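Local coordinates for protein 2,3-dihydroxy-2,3-dihydrophenylpropionate dehydrogenase (Pseudomonas sp. MC1, PDB 5XTF) that oxidises naphthalene cis-dihydrodiol to 1,2-dihydroxynaphthalene with NAD(+) as a short-chain dehydrogenase of aromatic hydrocarbon degradation, at residues C100-A105 and A248-L253; S138-A143 and G152-T157. One frame throughout, in Å; residues are numbered along the deposited sequence.

Interaction 1 of 2, residues C100-A105 and A248-L253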
loop_
_atom_site.group_PDB
_atom_site.type_symbol
_atom_site.label_atom_id
_atom_site.label_comp_id
_atom_site.label_asym_id
_atom_site.label_seq_id
_atom_site.Cartn_x
_atom_site.Cartn_y
_atom_site.Cartn_z
ATOM N N CYS B 100 -24.224 -13.291 -6.962
ATOM C CA CYS B 100 -23.118 -12.356 -7.084
ATOM C C CYS B 100 -23.635 -11.052 -7.661
ATOM O O CYS B 100 -24.457 -11.061 -8.579
ATOM C CB CYS B 100 -22.003 -12.922 -7.976
ATOM S SG CYS B 100 -20.502 -11.868 -8.083
ATOM N N PHE B 101 -23.186 -9.939 -7.102
ATOM C CA PHE B 101 -23.481 -8.618 -7.643
ATOM C C PHE B 101 -22.172 -7.967 -8.068
ATOM O O PHE B 101 -21.240 -7.854 -7.258
ATOM C CB PHE B 101 -24.205 -7.728 -6.629
ATOM C CG PHE B 101 -24.451 -6.328 -7.138
ATOM C CD1 PHE B 101 -25.405 -6.096 -8.116
ATOM C CD2 PHE B 101 -23.728 -5.253 -6.658
ATOM C CE1 PHE B 101 -25.639 -4.824 -8.604
ATOM C CE2 PHE B 101 -23.965 -3.970 -7.147
ATOM C CZ PHE B 101 -24.919 -3.765 -8.119
ATOM N N ILE B 102 -22.103 -7.548 -9.330
ATOM C CA ILE B 102 -20.926 -6.909 -9.902
ATOM C C ILE B 102 -21.288 -5.463 -10.177
ATOM O O ILE B 102 -22.082 -5.173 -11.082
ATOM C CB ILE B 102 -20.449 -7.596 -11.185
ATOM C CG1 ILE B 102 -20.103 -9.061 -10.918
ATOM C CG2 ILE B 102 -19.268 -6.845 -11.773
ATOM C CD1 ILE B 102 -19.522 -9.767 -12.120
ATOM N N ALA B 103 -20.718 -4.557 -9.389
ATOM C CA ALA B 103 -20.922 -3.130 -9.573
ATOM C C ALA B 103 -19.786 -2.634 -10.450
ATOM O O ALA B 103 -18.624 -2.645 -10.029
ATOM C CB ALA B 103 -20.953 -2.415 -8.227
ATOM N N ASN B 104 -20.116 -2.195 -11.662
ATOM C CA ASN B 104 -19.105 -1.946 -12.681
ATOM C C ASN B 104 -19.334 -0.681 -13.484
ATOM O O ASN B 104 -18.384 -0.198 -14.110
ATOM C CB ASN B 104 -19.016 -3.149 -13.641
ATOM C CG ASN B 104 -18.262 -2.842 -14.917
ATOM O OD1 ASN B 104 -17.046 -2.605 -14.901
ATOM N ND2 ASN B 104 -18.975 -2.843 -16.038
ATOM N N ALA B 105 -20.541 -0.130 -13.514
ATOM C CA ALA B 105 -20.779 1.067 -14.308
ATOM C C ALA B 105 -19.831 2.176 -13.855
ATOM O O ALA B 105 -19.660 2.416 -12.658
ATOM C CB ALA B 105 -22.247 1.499 -14.193
ATOM N N ALA B 248 -11.142 -12.625 -16.559
ATOM C CA ALA B 248 -10.871 -13.773 -15.699
ATOM C C ALA B 248 -10.872 -13.443 -14.207
ATOM O O ALA B 248 -11.454 -14.229 -13.441
ATOM C CB ALA B 248 -9.550 -14.447 -16.109
ATOM N N PRO B 249 -10.276 -12.334 -13.721
ATOM C CA PRO B 249 -10.328 -12.071 -12.270
ATOM C C PRO B 249 -11.742 -11.965 -11.724
ATOM O O PRO B 249 -11.995 -12.401 -10.589
ATOM C CB PRO B 249 -9.571 -10.737 -12.114
ATOM C CG PRO B 249 -8.694 -10.646 -13.329
ATOM C CD PRO B 249 -9.473 -11.321 -14.431
ATOM N N TYR B 250 -12.675 -11.400 -12.499
ATOM C CA TYR B 250 -14.058 -11.339 -12.038
ATOM C C TYR B 250 -14.624 -12.737 -11.829
ATOM O O TYR B 250 -15.262 -13.007 -10.808
ATOM C CB TYR B 250 -14.922 -10.573 -13.033
ATOM C CG TYR B 250 -14.623 -9.100 -13.162
ATOM C CD1 TYR B 250 -15.374 -8.154 -12.480
ATOM C CD2 TYR B 250 -13.630 -8.660 -14.013
ATOM C CE1 TYR B 250 -15.130 -6.815 -12.633
ATOM C CE2 TYR B 250 -13.373 -7.333 -14.177
ATOM C CZ TYR B 250 -14.117 -6.407 -13.484
ATOM O OH TYR B 250 -13.834 -5.064 -13.667
ATOM N N LEU B 251 -14.374 -13.643 -12.777
ATOM C CA LEU B 251 -14.889 -15.004 -12.669
ATOM C C LEU B 251 -14.333 -15.710 -11.443
ATOM O O LEU B 251 -15.072 -16.378 -10.715
ATOM C CB LEU B 251 -14.539 -15.788 -13.927
ATOM C CG LEU B 251 -15.298 -15.440 -15.197
ATOM C CD1 LEU B 251 -14.605 -16.153 -16.355
ATOM C CD2 LEU B 251 -16.752 -15.893 -15.073
ATOM N N LEU B 252 -13.017 -15.596 -11.219
ATOM C CA LEU B 252 -12.400 -16.139 -10.014
ATOM C C LEU B 252 -13.060 -15.582 -8.754
ATOM O O LEU B 252 -13.399 -16.334 -7.831
ATOM C CB LEU B 252 -10.901 -15.812 -10.013
ATOM C CG LEU B 252 -9.841 -16.450 -9.099
ATOM C CD1 LEU B 252 -8.605 -15.561 -9.122
ATOM C CD2 LEU B 252 -10.269 -16.672 -7.662
ATOM N N LEU B 253 -13.225 -14.256 -8.689
ATOM C CA LEU B 253 -13.736 -13.622 -7.470
ATOM C C LEU B 253 -15.205 -13.951 -7.202
ATOM O O LEU B 253 -15.638 -13.932 -6.044
ATOM C CB LEU B 253 -13.546 -12.102 -7.538
ATOM C CG LEU B 253 -12.119 -11.541 -7.513
ATOM C CD1 LEU B 253 -12.138 -10.019 -7.742
ATOM C CD2 LEU B 253 -11.404 -11.869 -6.217
#

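Interaction 2 of 2, residues S138-A143 and G152-T157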
loop_
_atom_site.group_PDB
_atom_site.type_symbol
_atom_site.label_atom_id
_atom_site.label_comp_id
_atom_site.label_asym_id
_atom_site.label_seq_id
_atom_site.Cartn_x
_atom_site.Cartn_y
_atom_site.Cartn_z
ATOM N N SER B 138 -25.369 2.148 -3.654
ATOM C CA SER B 138 -26.790 1.921 -3.926
ATOM C C SER B 138 -27.053 0.494 -4.414
ATOM O O SER B 138 -27.932 -0.198 -3.886
ATOM C CB SER B 138 -27.289 2.955 -4.936
ATOM O OG SER B 138 -28.626 2.697 -5.352
ATOM N N GLY B 139 -26.285 0.030 -5.404
ATOM C CA GLY B 139 -26.415 -1.349 -5.850
ATOM C C GLY B 139 -26.226 -2.365 -4.737
ATOM O O GLY B 139 -26.987 -3.334 -4.631
ATOM N N ILE B 140 -25.211 -2.166 -3.890
ATOM C CA ILE B 140 -24.943 -3.136 -2.828
ATOM C C ILE B 140 -26.050 -3.112 -1.774
ATOM O O ILE B 140 -26.500 -4.169 -1.299
ATOM C CB ILE B 140 -23.553 -2.879 -2.218
ATOM C CG1 ILE B 140 -22.473 -3.282 -3.225
ATOM C CG2 ILE B 140 -23.407 -3.605 -0.886
ATOM C CD1 ILE B 140 -21.151 -2.659 -2.982
ATOM N N SER B 141 -26.506 -1.915 -1.391
ATOM C CA SER B 141 -27.672 -1.793 -0.519
ATOM C C SER B 141 -28.874 -2.561 -1.076
ATOM O O SER B 141 -29.555 -3.295 -0.349
ATOM C CB SER B 141 -28.014 -0.315 -0.348
ATOM O OG SER B 141 -29.211 -0.143 0.376
ATOM N N ALA B 142 -29.133 -2.429 -2.371
ATOM C CA ALA B 142 -30.269 -3.129 -2.963
ATOM C C ALA B 142 -30.042 -4.637 -3.057
ATOM O O ALA B 142 -31.009 -5.408 -3.018
ATOM C CB ALA B 142 -30.565 -2.554 -4.340
ATOM N N ALA B 143 -28.787 -5.088 -3.187
ATOM C CA ALA B 143 -28.533 -6.508 -3.384
ATOM C C ALA B 143 -28.371 -7.275 -2.080
ATOM O O ALA B 143 -28.563 -8.496 -2.076
ATOM C CB ALA B 143 -27.297 -6.718 -4.259
ATOM N N GLY B 152 -23.592 -14.743 -0.636
ATOM C CA GLY B 152 -22.987 -14.540 -1.929
ATOM C C GLY B 152 -21.816 -13.597 -1.873
ATOM O O GLY B 152 -21.216 -13.374 -0.819
ATOM N N SER B 153 -21.481 -13.025 -3.028
ATOM C CA SER B 153 -20.355 -12.104 -3.053
ATOM C C SER B 153 -20.690 -10.830 -3.824
ATOM O O SER B 153 -21.715 -10.722 -4.505
ATOM C CB SER B 153 -19.100 -12.780 -3.638
ATOM O OG SER B 153 -19.238 -13.034 -5.019
ATOM N N VAL B 154 -19.795 -9.848 -3.677
ATOM C CA VAL B 154 -19.797 -8.610 -4.441
ATOM C C VAL B 154 -18.452 -8.479 -5.138
ATOM O O VAL B 154 -17.412 -8.796 -4.552
ATOM C CB VAL B 154 -20.054 -7.391 -3.535
ATOM C CG1 VAL B 154 -20.004 -6.123 -4.340
ATOM C CG2 VAL B 154 -21.379 -7.533 -2.859
ATOM N N VAL B 155 -18.466 -8.015 -6.385
ATOM C CA VAL B 155 -17.249 -7.613 -7.082
ATOM C C VAL B 155 -17.473 -6.213 -7.605
ATOM O O VAL B 155 -18.465 -5.965 -8.300
ATOM C CB VAL B 155 -16.870 -8.547 -8.241
ATOM C CG1 VAL B 155 -15.475 -8.193 -8.745
ATOM C CG2 VAL B 155 -16.945 -9.999 -7.809
ATOM N N MET B 156 -16.574 -5.297 -7.259
ATOM C CA MET B 156 -16.594 -3.944 -7.773
ATOM C C MET B 156 -15.482 -3.763 -8.792
ATOM O O MET B 156 -14.403 -4.356 -8.682
ATOM C CB MET B 156 -16.428 -2.916 -6.653
ATOM C CG MET B 156 -17.631 -2.792 -5.731
ATOM S SD MET B 156 -17.271 -1.802 -4.263
ATOM C CE MET B 156 -16.794 -3.051 -3.082
ATOM N N THR B 157 -15.752 -2.944 -9.789
ATOM C CA THR B 157 -14.711 -2.503 -10.701
ATOM C C THR B 157 -14.029 -1.281 -10.082
ATOM O O THR B 157 -14.658 -0.230 -9.887
ATOM C CB THR B 157 -15.301 -2.188 -12.078
ATOM O OG1 THR B 157 -15.814 -3.389 -12.679
ATOM C CG2 THR B 157 -14.257 -1.569 -12.987
#

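Interaction 1 of 2, residues C100-A105 and A248-L253
Ile102 sets its CG1 branch beside its own backbone N (chi1 -59°) and CG2 opposite that N, while Tyr250 leaves its helix with CG trans to the carbonyl carbon (chi1 -67°); together these torsions bring the CG2 methyl to the ring. Ile102 CG2 meets Tyr250 CD1 at 4.2 Å, coming in obliquely to the ring. The beta-branched isoleucine suits an extended strand and presents a compact apolar surface, and the tyrosine is long enough to span from helix 248-254 to the sheet. Leu39 of helix 34-46 touches both side chains, Val155 of the neighbouring strand also packs against the tyrosine, and the touching residues are all buried. At the far end of the ring, Asn104 OD1 lies 4.2 Å from Tyr250 OH, too far for a direct bond. Thr157 joins the two, its OG1 hydrogen-bonded to both. Asn104, in the Asn-Ala-Gly sequence that follows this strand in the SDR family, is an NAD(+)-binding residue, although no cofactor is bound to this chain. Tyr250 therefore divides its chemistry: its carbon surface packs between helix 248-254 and the sheet through dispersion, while the hydroxyl, satisfied through a threonine, is tied into the polar network beside the nucleotide site.

Interaction 2 of 2, residues S138-A143 and G152-T157
Ser138 OG is gripped by two residues outside the contact, hydrogen-bonded to His81 ND1 and to Asn84 OD1, which ties helix 118-150 to the first turn of helix 81-95. Two residues on, Ile140 faces the sheet and makes the whole apolar contact with strand 153-157. Its CG1 and CD1 both lie against a single methyl: Val154 CG1 is 3.9 Å from Ile140 CD1, and the two side chains cross at a slant. That methyl stands opposite the backbone N of its own residue (chi1 178°), which turns it toward the helix. Met156, the next residue on the same face of the strand, is less directly aimed, yet its CG lies beside the backbone N (chi1 -71°) and an extended second torsion (chi2 169°) carries the chain out until Met156 SD is 4.2 Å from Ile140 CD1. Here the two side chains run nearly perpendicular, and the end of the isoleucine is met from two directions, by the stiff valine and by the flexible methionine. Each type suits its place: valine is at ease in an extended strand, and the unbranched, pliable methionine can adapt to neighbours of several shapes, here Val179, Met182 and Val183 of helix 170-190. Leu186 of that helix covers Ile140 as well, while Ile114 of a third subunit packs on the same isoleucine, so this layer takes part in a subunit interface of the tetramer. The small Ala142 and Ala143 touch Ile88, letting helices 118-150 and 81-95 lie close together. A helix leading through a short turn into a strand that it covers, beside the parallel strand 100-103 that preceded it, is the second half of a beta-alpha-beta crossover, the repeating unit of the Rossmann fold on which SDR enzymes are built.

How the interactions relate
After three earlier strands and their helices the chain reaches strand 100-103, which opens interaction 1, and then helix 118-150, where 138-143 begins interaction 2; that contact closes a short loop of eight residues at 152-157. Interaction 1 closes much later, at 248-253, so interaction 2 is nested wholly inside its loop, which also contains the unmodelled residues 206-233. The two meet through neighbouring parallel strands, with Phe101 O packed 3.6 Å from Val154 CG1. Helix 118-150 and helix 248-254 cover opposite faces of the sheet: interaction 2 joins it to the helix layer on one face and interaction 1 to that on the other, as in the three-layered sandwich of the Rossmann fold.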